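Local coordinates for protein putative creatinine amidohydrolase (Bacteroides fragilis, PDB 3LUB) that is a putative zinc-dependent amidohydrolase of the creatininase superfamily, probably hydrolysing carbon-nitrogen bonds of non-peptide linear amides, at residues E32-H37 against L41-L46; A51-E56 against P235-L240; A93-I98 against G121-K126; G127-L132 against F139-A144; S170-M173 against L179-L182. All blocks are in the same frame, centred on the assembly; numbering follows the deposited sequence.

Contact 1 of 5, residues E32-H37 against L41-L46; sequences EPHNLH and LTDCIL. With ZN (zinc ion), chain B; ZN (zinc ion), chain C.
D43 reaches from the first turn of helix 42-62 to stand between E32 and H34, and its carboxylate joins the two metals they hold. Leaving CB, the chain places CG anti to the carbonyl carbon (chi1 -65°), and CG then faces the pair of zinc ions, about equally far from each. From there the branches part. OD1 binds one zinc at 1.9 Å, the ion that NE2 of H34 holds at 2.2 Å; OD2 binds the other at 2.1 Å, which OE1 of E32 reaches at the end of an extended chain. Water 1 touches both ions, lying 2.1 Å from the zinc of H34 and 2.5 Å from that of E32.

The H34 ring stands nearly perpendicular to the D43 carboxylate, 84° between planes. Its rotation is fixed from behind by ND1, which gives a 2.7 Å hydrogen bond to E32 O from above the carbonyl plane. CB of T42 sits over the middle of one ring face in a CH-pi contact, 3.8 Å from the centroid. OE2 of E32 is held by Q81. With H120 completing the zinc of E32 and E168 that of H34, this is the aspartate-bridged dinuclear metal centre of the creatininase superfamily.

Contact 2 of 5, residues A51-E56 against P235-L240; sequences AVEAAE and PIVEKL
E53, whose CB rests on CG2 of V237 at 3.9 Å, carries its OE2 past that methyl to a hydrogen bond with Y175, so the polar end of this side chain is tied outside the helix pair. Among the bonds inside the two segments, the shortest is the backbone one from A55 N to A51 O, 2.8 Å, part of the regular turn that presents E53 and A54 to the other helix. Between the two segments the contact is made by packing, with no hydrogen bond across it.

A54 is where they come closest. Its CB, the whole of its side chain, points at the turn from V237 to L240 and touches V237 O at 3.5 Å and L240 CB at 3.8 Å. V237 answers with both branches: CG1, anti to the backbone N (chi1 162°), lies against the A54 backbone with A54 CA 3.9 Å away, while CG2 goes to E53, whose chain crosses the valine at about a right angle.

This is a helix-helix packing between helix 42-62 and helix 226-249 of the creatininase fold, with the short segment axes 8.3 Å apart and crossing at -55°. The small A54 at the crossing lets the backbones draw near, its CA only 4.9 Å from that of V237. I50 just before the segment and L57 just after it also pack on V237, while A51 and L240 both rest on L117 of strand 113-118. E238 adds a salt bridge to R61, later on helix 42-62, a polar tie between the same two helices.

Contact 3 of 5, residues A93-I98 against G121-K126; sequences ATQQAI and GGNNFK
Q95 and N123 meet through their side-chain amides, and a single direct hydrogen bond joins the segments. NE2 of Q95 gives it to OD1 of N123 at 3.2 Å, with an N-H...O angle of 150°. The two amides stand 67° apart. The acceptor lies practically in the plane of the Q95 amide, but the donor comes in steeply above the carbonyl plane of N123. An extended chain beyond CG carries the Q95 amide from helix 92-108 out to the loop.

The second kind of link runs through water. Water 2 donates to OE1 of Q95 at a short 2.5 Å and accepts from the backbone N of N124 at 3.0 Å. Both ends of the Q95 amide are therefore tied to neighbouring residues of the same loop.

Packing is contributed mostly from outside the two segments. W28 of strand 23-28 lies against both Q95 and N123, and its ring meets that of F125, while M128 packs on the glutamine.

Further bonds complete the polar network: NE2 of Q95 also donates to F74 O, OD1 of N123 also accepts from A76 N, and ND2 of N123 donates to G29 O. Each amide is thus anchored at both its oxygen and its nitrogen, which settles which way round it lies. Because N123 stands beside the zinc ligand H120, this network probably helps hold the loop that follows that histidine in place.

Contact 4 of 5, residues G127-L132 against F139-A144; sequences GMIRDL and FLIAAA
I129 is the bump that helix 127-132 pushes into the strand, and I141 and A143 make the hollow that takes it. CG1 of I129 lies on CG2 of I141 at 3.8 Å, and CD1 continues over to the small CB of A143, also at 3.8 Å. The other branch, CG2, is anti to the backbone N and settles on I141 O at 3.5 Å, so the isoleucine touches the strand backbone as well as its side chains. The two isoleucines pass each other at a slant.

I141 is in turn a bump for the helix. Its CG2 turns to I129, while its longer branch ends in CD1, which slips against L132, 4.0 Å from CD1 and 4.2 Å from CB of that residue. I141 therefore fills the notch between I129 and L132, one turn apart on the helix.

The helix runs antiparallel to the strand, 174° between directions, with axes 9.2 Å apart: the connecting helix of the beta-alpha-beta unit 113-118, 126-135, 140-145 packed on the unit's second strand. Next to it, I141 also leans on L114 and I116 of strand 113-118 and on V103 of helix 92-108, whose L99 packs on L132.

Contact 5 of 5, residues S170-M173 against L179-L182; sequences SVMM and LVNL
V180 meets two consecutive selenomethionines, M172 and M173, at different angles. Its CG1 touches both, 3.7 Å from CG of M172 and 3.8 Å from CG of M173. The M172 chain passes the valine at a slant, whereas M173 crosses it at about a right angle. V180 offers this branch because its chi1 of 40° puts CG1 between the backbone N and the carbonyl carbon, a crowded position that turns the methyl to the helix.

From there the two long chains part. M172, with CG anti to the backbone N (chi1 -172°), bends again at its next two torsions and brings SE to CD1 of L179 at a loose 4.5 Å. M173 starts the other way, with CG beside its backbone N, stays extended through CG and bends only near its tip, where CE approaches CD2 of L182 at 4.3 Å. The helix end therefore touches the returning chain at L179, V180 and L182, the side chain of N181 starting away from it.

Helix 166-175 ends here and the following loop doubles back along its last turns, held by apolar packing. Helix 42-62 lies on the far side of M172, through T42 and L46, and meets L179 through I45. L38 also covers M172, and A224 lies against M173. T169, a turn earlier on the same helix, packs on both V180 and L182, while M2 of a second subunit packs on L179.

From the N terminus, contact 1 closes first: a short loop after strand 23-28 folds onto the start of helix 42-62. That helix then goes on to contact 2, whose partner, helix 226-249, comes nearly 180 residues later. Contacts 3, 4 and 5 are therefore nested inside the long loop that contact 2 closes, one after another and without crossing. Contact 3 ties helix 92-108 to the loop after strand 113-118, contact 4 folds helix 126-135 onto strand 140-145, and contact 5 folds the chain back on helix 166-175. Contacts 3 and 4 touch through M128. Contacts 1 and 5 touch directly, bringing helices 42-62 and 166-175 together beside the zinc site.

Contact 1 of 5, residues E32-H37 against L41-L46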
# COMPACT_ATOMS: atom_id res chain seq x y z
N GLU F 32 4.95 -17.74 -19.15
CA GLU F 32 6.08 -17.21 -19.90
C GLU F 32 6.36 -18.06 -21.12
O GLU F 32 6.54 -19.26 -21.01
CB GLU F 32 7.33 -17.22 -19.01
CG GLU F 32 8.55 -16.52 -19.60
CD GLU F 32 9.81 -16.73 -18.80
OE1 GLU F 32 9.90 -17.78 -18.11
OE2 GLU F 32 10.73 -15.88 -18.87
N PRO F 33 6.44 -17.42 -22.30
CA PRO F 33 6.85 -18.15 -23.49
C PRO F 33 8.27 -18.75 -23.32
O PRO F 33 9.15 -18.09 -22.75
CB PRO F 33 6.83 -17.09 -24.59
CG PRO F 33 6.09 -15.93 -24.04
CD PRO F 33 6.16 -16.01 -22.57
N HIS F 34 8.45 -19.97 -23.81
CA HIS F 34 9.68 -20.73 -23.74
C HIS F 34 10.10 -21.21 -25.12
O HIS F 34 9.79 -22.32 -25.50
CB HIS F 34 9.46 -21.93 -22.83
CG HIS F 34 9.66 -21.60 -21.39
ND1 HIS F 34 8.77 -20.81 -20.68
CD2 HIS F 34 10.68 -21.89 -20.55
CE1 HIS F 34 9.22 -20.68 -19.44
NE2 HIS F 34 10.38 -21.31 -19.34
N ASN F 35 10.79 -20.36 -25.87
CA ASN F 35 11.03 -20.63 -27.28
C ASN F 35 9.66 -20.88 -27.92
O ASN F 35 8.65 -20.43 -27.41
CB ASN F 35 11.98 -21.82 -27.39
CG ASN F 35 12.67 -21.94 -28.74
OD1 ASN F 35 12.01 -21.94 -29.78
ND2 ASN F 35 13.99 -22.09 -28.72
N LEU F 36 9.59 -21.66 -29.01
CA LEU F 36 8.33 -21.96 -29.65
C LEU F 36 7.76 -23.26 -29.20
O LEU F 36 6.61 -23.54 -29.47
CB LEU F 36 8.50 -21.95 -31.18
CG LEU F 36 9.08 -20.69 -31.86
CD1 LEU F 36 9.46 -21.01 -33.30
CD2 LEU F 36 8.11 -19.52 -31.79
N HIS F 37 8.54 -24.06 -28.49
CA HIS F 37 8.21 -25.49 -28.35
C HIS F 37 7.85 -25.94 -26.94
O HIS F 37 7.23 -27.01 -26.77
CB HIS F 37 9.38 -26.34 -28.85
CG HIS F 37 10.61 -26.22 -28.02
ND1 HIS F 37 11.21 -25.01 -27.76
CD2 HIS F 37 11.35 -27.15 -27.39
CE1 HIS F 37 12.27 -25.20 -26.99
NE2 HIS F 37 12.37 -26.50 -26.75
N LEU F 41 3.68 -22.79 -19.10
CA LEU F 41 3.82 -23.10 -17.66
C LEU F 41 5.00 -23.97 -17.29
O LEU F 41 5.02 -24.50 -16.20
CB LEU F 41 2.52 -23.74 -17.15
CG LEU F 41 1.28 -22.82 -17.08
CD1 LEU F 41 0.11 -23.59 -16.48
CD2 LEU F 41 1.57 -21.63 -16.19
N THR F 42 5.99 -24.09 -18.16
CA THR F 42 7.26 -24.83 -17.87
C THR F 42 7.84 -24.53 -16.50
O THR F 42 8.24 -25.44 -15.79
CB THR F 42 8.33 -24.53 -18.97
OG1 THR F 42 7.84 -24.95 -20.27
CG2 THR F 42 9.70 -25.20 -18.67
N ASP F 43 7.87 -23.27 -16.10
CA ASP F 43 8.48 -22.89 -14.81
C ASP F 43 7.67 -23.26 -13.59
O ASP F 43 8.18 -23.20 -12.49
CB ASP F 43 8.80 -21.38 -14.77
CG ASP F 43 9.85 -20.98 -15.76
OD1 ASP F 43 10.48 -21.87 -16.39
OD2 ASP F 43 10.04 -19.76 -15.90
N CYS F 44 6.42 -23.65 -13.79
CA CYS F 44 5.57 -24.22 -12.74
C CYS F 44 5.66 -25.75 -12.72
O CYS F 44 5.76 -26.37 -11.67
CB CYS F 44 4.09 -23.87 -12.98
SG CYS F 44 3.56 -22.13 -12.70
N ILE F 45 5.57 -26.33 -13.91
CA ILE F 45 5.52 -27.77 -14.09
C ILE F 45 6.78 -28.46 -13.57
O ILE F 45 6.69 -29.43 -12.84
CB ILE F 45 5.33 -28.16 -15.56
CG1 ILE F 45 3.94 -27.74 -16.06
CG2 ILE F 45 5.54 -29.64 -15.75
CD1 ILE F 45 3.76 -27.64 -17.57
N LEU F 46 7.95 -27.96 -13.96
CA LEU F 46 9.21 -28.61 -13.62
C LEU F 46 9.50 -28.66 -12.12
O LEU F 46 9.77 -29.75 -11.60
CB LEU F 46 10.37 -27.97 -14.37
CG LEU F 46 10.29 -28.23 -15.88
CD1 LEU F 46 11.63 -27.87 -16.59
CD2 LEU F 46 9.87 -29.69 -16.12
ZN ZN B . 11.48 -18.47 -16.67
ZN ZN C . 11.81 -21.74 -17.76
O HOH W 1 13.11 -20.12 -17.53

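Contact 2 of 5, residues A51-E56 against P235-L240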
# COMPACT_ATOMS: atom_id res chain seq x y z
N ALA F 51 9.74 -31.58 -7.05
CA ALA F 51 9.43 -31.54 -5.61
C ALA F 51 8.60 -32.72 -5.16
O ALA F 51 8.82 -33.27 -4.07
CB ALA F 51 8.74 -30.20 -5.24
N VAL F 52 7.64 -33.14 -5.98
CA VAL F 52 6.83 -34.35 -5.67
C VAL F 52 7.73 -35.60 -5.63
O VAL F 52 7.66 -36.40 -4.68
CB VAL F 52 5.63 -34.51 -6.65
CG1 VAL F 52 5.00 -35.93 -6.58
CG2 VAL F 52 4.60 -33.48 -6.34
N GLU F 53 8.61 -35.73 -6.62
CA GLU F 53 9.57 -36.83 -6.64
C GLU F 53 10.47 -36.83 -5.39
O GLU F 53 10.71 -37.86 -4.84
CB GLU F 53 10.45 -36.77 -7.88
CG GLU F 53 10.16 -37.76 -8.97
CD GLU F 53 11.41 -38.11 -9.78
OE1 GLU F 53 12.18 -38.97 -9.30
OE2 GLU F 53 11.64 -37.51 -10.86
N ALA F 54 10.96 -35.67 -4.97
CA ALA F 54 11.81 -35.59 -3.79
C ALA F 54 11.02 -35.86 -2.51
O ALA F 54 11.56 -36.45 -1.57
CB ALA F 54 12.54 -34.26 -3.71
N ALA F 55 9.77 -35.40 -2.47
CA ALA F 55 8.87 -35.68 -1.34
C ALA F 55 8.63 -37.18 -1.19
O ALA F 55 8.64 -37.73 -0.08
CB ALA F 55 7.47 -34.90 -1.52
N GLU F 56 8.41 -37.85 -2.31
CA GLU F 56 8.20 -39.28 -2.33
C GLU F 56 9.46 -40.02 -1.85
O GLU F 56 9.38 -40.98 -1.08
CB GLU F 56 7.84 -39.74 -3.75
CG GLU F 56 6.41 -39.41 -4.16
CD GLU F 56 6.10 -39.73 -5.63
OE1 GLU F 56 7.04 -39.73 -6.49
OE2 GLU F 56 4.91 -39.95 -5.95
N PRO F 235 20.17 -36.54 -9.43
CA PRO F 235 20.86 -35.89 -8.31
C PRO F 235 20.12 -34.69 -7.65
O PRO F 235 20.25 -34.48 -6.42
CB PRO F 235 22.18 -35.42 -8.95
CG PRO F 235 21.88 -35.29 -10.40
CD PRO F 235 20.94 -36.40 -10.68
N ILE F 236 19.38 -33.92 -8.45
CA ILE F 236 18.57 -32.78 -7.95
C ILE F 236 17.58 -33.32 -6.93
O ILE F 236 17.49 -32.86 -5.78
CB ILE F 236 17.86 -32.00 -9.15
CG1 ILE F 236 18.90 -31.37 -10.10
CG2 ILE F 236 16.90 -30.92 -8.65
CD1 ILE F 236 18.32 -30.83 -11.44
N VAL F 237 16.86 -34.36 -7.33
CA VAL F 237 15.84 -35.01 -6.49
C VAL F 237 16.40 -35.54 -5.19
O VAL F 237 15.82 -35.35 -4.12
CB VAL F 237 15.09 -36.11 -7.27
CG1 VAL F 237 14.38 -37.07 -6.29
CG2 VAL F 237 14.09 -35.42 -8.28
N GLU F 238 17.58 -36.17 -5.28
CA GLU F 238 18.22 -36.75 -4.11
C GLU F 238 18.73 -35.69 -3.12
O GLU F 238 18.57 -35.82 -1.89
CB GLU F 238 19.37 -37.69 -4.59
CG GLU F 238 19.87 -38.65 -3.49
CD GLU F 238 20.69 -37.94 -2.43
OE1 GLU F 238 21.49 -37.05 -2.80
OE2 GLU F 238 20.52 -38.25 -1.22
N LYS F 239 19.34 -34.62 -3.65
CA LYS F 239 19.74 -33.49 -2.79
C LYS F 239 18.55 -32.79 -2.13
O LYS F 239 18.63 -32.41 -0.97
CB LYS F 239 20.53 -32.44 -3.56
CG LYS F 239 22.02 -32.69 -3.65
CD LYS F 239 22.75 -31.39 -4.08
CE LYS F 239 24.16 -31.68 -4.61
NZ LYS F 239 24.90 -32.68 -3.77
N LEU F 240 17.46 -32.59 -2.86
CA LEU F 240 16.28 -31.95 -2.30
C LEU F 240 15.66 -32.82 -1.21
O LEU F 240 15.35 -32.34 -0.12
CB LEU F 240 15.26 -31.57 -3.41
CG LEU F 240 15.64 -30.33 -4.23
CD1 LEU F 240 14.84 -30.16 -5.53
CD2 LEU F 240 15.57 -29.01 -3.36

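Contact 3 of 5, residues A93-I98 against G121-K126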
# COMPACT_ATOMS: atom_id res chain seq x y z
N ALA F 93 5.72 -6.58 -5.27
CA ALA F 93 4.76 -6.36 -4.17
C ALA F 93 3.61 -7.34 -4.24
O ALA F 93 3.06 -7.76 -3.22
CB ALA F 93 4.25 -4.89 -4.18
N THR F 94 3.23 -7.70 -5.45
CA THR F 94 2.14 -8.63 -5.67
C THR F 94 2.58 -10.00 -5.20
O THR F 94 1.83 -10.69 -4.54
CB THR F 94 1.75 -8.70 -7.16
OG1 THR F 94 1.35 -7.41 -7.62
CG2 THR F 94 0.62 -9.73 -7.41
N GLN F 95 3.81 -10.39 -5.57
CA GLN F 95 4.40 -11.66 -5.13
C GLN F 95 4.49 -11.70 -3.63
O GLN F 95 4.19 -12.68 -3.00
CB GLN F 95 5.78 -11.89 -5.75
CG GLN F 95 5.77 -12.10 -7.25
CD GLN F 95 7.15 -12.39 -7.83
OE1 GLN F 95 8.11 -11.69 -7.55
NE2 GLN F 95 7.23 -13.40 -8.65
N GLN F 96 4.92 -10.60 -3.04
CA GLN F 96 5.10 -10.56 -1.60
C GLN F 96 3.75 -10.71 -0.91
O GLN F 96 3.64 -11.37 0.09
CB GLN F 96 5.81 -9.28 -1.20
CG GLN F 96 6.01 -9.13 0.29
CD GLN F 96 6.79 -7.86 0.65
OE1 GLN F 96 7.93 -7.67 0.22
NE2 GLN F 96 6.18 -7.02 1.48
N ALA F 97 2.72 -10.09 -1.45
CA ALA F 97 1.39 -10.23 -0.90
C ALA F 97 0.94 -11.68 -0.95
O ALA F 97 0.33 -12.16 -0.01
CB ALA F 97 0.38 -9.35 -1.67
N ILE F 98 1.23 -12.37 -2.06
CA ILE F 98 0.91 -13.79 -2.21
C ILE F 98 1.58 -14.62 -1.11
O ILE F 98 0.90 -15.37 -0.40
CB ILE F 98 1.30 -14.34 -3.62
CG1 ILE F 98 0.35 -13.75 -4.69
CG2 ILE F 98 1.23 -15.87 -3.64
CD1 ILE F 98 0.86 -13.88 -6.14
N GLY F 121 14.21 -18.04 -12.89
CA GLY F 121 15.35 -17.28 -12.38
C GLY F 121 15.09 -15.79 -12.16
O GLY F 121 15.82 -15.14 -11.42
N GLY F 122 14.04 -15.26 -12.79
CA GLY F 122 13.55 -13.90 -12.58
C GLY F 122 12.92 -13.67 -11.22
O GLY F 122 12.84 -12.53 -10.79
N ASN F 123 12.49 -14.75 -10.55
CA ASN F 123 11.99 -14.65 -9.19
C ASN F 123 13.12 -14.54 -8.16
O ASN F 123 14.12 -15.25 -8.22
CB ASN F 123 11.10 -15.85 -8.84
CG ASN F 123 9.89 -16.00 -9.75
OD1 ASN F 123 9.38 -15.01 -10.32
ND2 ASN F 123 9.40 -17.25 -9.88
N ASN F 124 12.94 -13.63 -7.21
CA ASN F 124 13.90 -13.35 -6.14
C ASN F 124 13.12 -13.21 -4.84
O ASN F 124 12.22 -12.40 -4.76
CB ASN F 124 14.67 -12.06 -6.46
CG ASN F 124 15.62 -12.22 -7.66
OD1 ASN F 124 16.57 -13.00 -7.60
ND2 ASN F 124 15.37 -11.47 -8.75
N PHE F 125 13.44 -14.04 -3.85
CA PHE F 125 12.68 -14.15 -2.63
C PHE F 125 13.41 -13.74 -1.37
O PHE F 125 12.83 -13.85 -0.29
CB PHE F 125 12.19 -15.61 -2.46
CG PHE F 125 11.29 -16.07 -3.55
CD1 PHE F 125 9.97 -15.64 -3.60
CD2 PHE F 125 11.77 -16.89 -4.58
CE1 PHE F 125 9.12 -16.02 -4.66
CE2 PHE F 125 10.92 -17.26 -5.64
CZ PHE F 125 9.60 -16.82 -5.66
N LYS F 126 14.67 -13.31 -1.47
CA LYS F 126 15.46 -13.03 -0.28
C LYS F 126 14.89 -11.89 0.55
O LYS F 126 14.85 -11.99 1.78
CB LYS F 126 16.94 -12.74 -0.63
CG LYS F 126 17.70 -13.93 -1.18
CD LYS F 126 19.13 -13.57 -1.48
CE LYS F 126 19.95 -14.78 -1.91
NZ LYS F 126 21.38 -14.37 -1.87
O HOH W 2 10.62 -11.70 -7.29

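Contact 4 of 5, residues G127-L132 against F139-A144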
# COMPACT_ATOMS: atom_id res chain seq x y z
N GLY F 127 14.49 -10.80 -0.09
CA GLY F 127 13.85 -9.67 0.62
C GLY F 127 12.55 -10.06 1.33
O GLY F 127 12.33 -9.68 2.48
N MSE F 128 11.68 -10.82 0.67
CA MSE F 128 10.41 -11.24 1.26
C MSE F 128 10.65 -12.11 2.49
O MSE F 128 9.94 -12.00 3.48
CB MSE F 128 9.62 -12.08 0.28
CG MSE F 128 9.21 -11.39 -0.97
SE MSE F 128 8.24 -12.52 -2.21
CE MSE F 128 8.98 -11.66 -3.72
N ILE F 129 11.64 -12.99 2.38
CA ILE F 129 12.01 -13.91 3.45
C ILE F 129 12.56 -13.13 4.64
O ILE F 129 12.11 -13.34 5.77
CB ILE F 129 13.00 -15.00 2.93
CG1 ILE F 129 12.25 -15.98 1.99
CG2 ILE F 129 13.62 -15.81 4.05
CD1 ILE F 129 13.17 -17.02 1.30
N ARG F 130 13.49 -12.20 4.39
CA ARG F 130 13.98 -11.32 5.45
C ARG F 130 12.81 -10.62 6.16
O ARG F 130 12.71 -10.66 7.38
CB ARG F 130 14.94 -10.26 4.90
CG ARG F 130 16.31 -10.80 4.55
CD ARG F 130 17.35 -9.68 4.30
NE ARG F 130 18.70 -10.26 4.31
CZ ARG F 130 19.32 -10.71 3.21
NH1 ARG F 130 18.77 -10.59 2.02
NH2 ARG F 130 20.52 -11.26 3.32
N ASP F 131 11.92 -10.01 5.39
CA ASP F 131 10.79 -9.29 6.02
C ASP F 131 9.82 -10.22 6.80
O ASP F 131 9.30 -9.86 7.87
CB ASP F 131 10.01 -8.48 4.97
CG ASP F 131 10.81 -7.29 4.43
OD1 ASP F 131 11.87 -6.94 5.02
OD2 ASP F 131 10.36 -6.71 3.42
N LEU F 132 9.57 -11.40 6.27
CA LEU F 132 8.70 -12.37 6.94
C LEU F 132 9.37 -12.98 8.17
O LEU F 132 8.70 -13.41 9.09
CB LEU F 132 8.25 -13.45 5.97
CG LEU F 132 7.07 -13.07 5.08
CD1 LEU F 132 6.98 -14.02 3.89
CD2 LEU F 132 5.78 -13.09 5.86
N PHE F 139 8.92 -19.31 12.02
CA PHE F 139 8.57 -19.93 10.74
C PHE F 139 9.79 -19.90 9.82
O PHE F 139 10.25 -18.85 9.45
CB PHE F 139 7.37 -19.20 10.13
CG PHE F 139 6.64 -19.97 9.05
CD1 PHE F 139 7.19 -20.13 7.80
CD2 PHE F 139 5.39 -20.50 9.29
CE1 PHE F 139 6.51 -20.84 6.83
CE2 PHE F 139 4.71 -21.20 8.31
CZ PHE F 139 5.27 -21.37 7.09
N LEU F 140 10.33 -21.06 9.50
CA LEU F 140 11.51 -21.16 8.67
C LEU F 140 11.12 -21.18 7.19
O LEU F 140 10.38 -22.06 6.78
CB LEU F 140 12.24 -22.45 9.01
CG LEU F 140 13.55 -22.74 8.30
CD1 LEU F 140 14.57 -21.64 8.58
CD2 LEU F 140 14.09 -24.13 8.71
N ILE F 141 11.63 -20.24 6.40
CA ILE F 141 11.42 -20.20 4.96
C ILE F 141 12.77 -20.24 4.24
O ILE F 141 13.58 -19.32 4.40
CB ILE F 141 10.65 -18.93 4.51
CG1 ILE F 141 9.41 -18.70 5.37
CG2 ILE F 141 10.27 -19.00 3.02
CD1 ILE F 141 8.62 -17.48 4.94
N ALA F 142 13.00 -21.30 3.44
CA ALA F 142 14.16 -21.40 2.55
C ALA F 142 13.73 -21.15 1.10
O ALA F 142 12.54 -21.26 0.79
CB ALA F 142 14.83 -22.77 2.69
N ALA F 143 14.68 -20.81 0.23
CA ALA F 143 14.41 -20.66 -1.20
C ALA F 143 15.51 -21.28 -2.03
O ALA F 143 16.71 -21.16 -1.69
CB ALA F 143 14.22 -19.17 -1.61
N ALA F 144 15.12 -21.91 -3.14
CA ALA F 144 16.08 -22.46 -4.12
C ALA F 144 15.48 -22.41 -5.49
O ALA F 144 14.28 -22.58 -5.62
CB ALA F 144 16.41 -23.90 -3.80

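Contact 5 of 5, residues S170-M173 against L179-L182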
# COMPACT_ATOMS: atom_id res chain seq x y z
N SER F 170 15.08 -30.88 -22.07
CA SER F 170 15.33 -32.28 -21.72
C SER F 170 14.49 -32.70 -20.55
O SER F 170 13.93 -33.78 -20.57
CB SER F 170 16.82 -32.55 -21.39
OG SER F 170 17.65 -32.38 -22.52
N VAL F 171 14.43 -31.87 -19.52
CA VAL F 171 13.71 -32.23 -18.30
C VAL F 171 12.20 -32.28 -18.59
O VAL F 171 11.52 -33.14 -18.08
CB VAL F 171 14.05 -31.29 -17.14
CG1 VAL F 171 13.26 -31.69 -15.86
CG2 VAL F 171 15.60 -31.27 -16.87
N MSE F 172 11.70 -31.40 -19.47
CA MSE F 172 10.28 -31.47 -19.90
C MSE F 172 10.05 -32.76 -20.69
O MSE F 172 9.03 -33.41 -20.51
CB MSE F 172 9.88 -30.28 -20.77
CG MSE F 172 8.40 -30.21 -21.08
SE MSE F 172 7.25 -30.08 -19.44
CE MSE F 172 7.68 -28.26 -18.78
N MSE F 173 10.98 -33.12 -21.57
CA MSE F 173 10.83 -34.33 -22.37
C MSE F 173 10.75 -35.56 -21.49
O MSE F 173 10.01 -36.49 -21.80
CB MSE F 173 11.96 -34.48 -23.39
CG MSE F 173 11.83 -33.55 -24.58
SE MSE F 173 13.47 -33.52 -25.65
CE MSE F 173 13.23 -35.20 -26.84
N LEU F 179 3.98 -32.78 -23.93
CA LEU F 179 3.83 -31.33 -23.90
C LEU F 179 4.86 -30.63 -24.77
O LEU F 179 4.80 -29.41 -24.95
CB LEU F 179 3.90 -30.79 -22.47
CG LEU F 179 2.74 -31.14 -21.53
CD1 LEU F 179 2.86 -30.41 -20.22
CD2 LEU F 179 1.36 -30.86 -22.14
N VAL F 180 5.82 -31.38 -25.32
CA VAL F 180 6.90 -30.77 -26.09
C VAL F 180 7.13 -31.47 -27.43
O VAL F 180 7.35 -32.67 -27.49
CB VAL F 180 8.22 -30.66 -25.25
CG1 VAL F 180 8.45 -31.89 -24.41
CG2 VAL F 180 9.43 -30.41 -26.16
N ASN F 181 7.06 -30.72 -28.52
CA ASN F 181 7.44 -31.22 -29.82
C ASN F 181 8.72 -30.51 -30.22
O ASN F 181 8.69 -29.39 -30.74
CB ASN F 181 6.32 -30.99 -30.85
CG ASN F 181 5.07 -31.89 -30.62
OD1 ASN F 181 5.19 -33.06 -30.24
ND2 ASN F 181 3.87 -31.33 -30.86
N LEU F 182 9.85 -31.19 -29.98
CA LEU F 182 11.16 -30.62 -30.26
C LEU F 182 11.30 -30.07 -31.69
O LEU F 182 11.98 -29.07 -31.88
CB LEU F 182 12.27 -31.64 -29.94
CG LEU F 182 13.72 -31.14 -29.92
CD1 LEU F 182 13.92 -30.08 -28.83
CD2 LEU F 182 14.65 -32.29 -29.71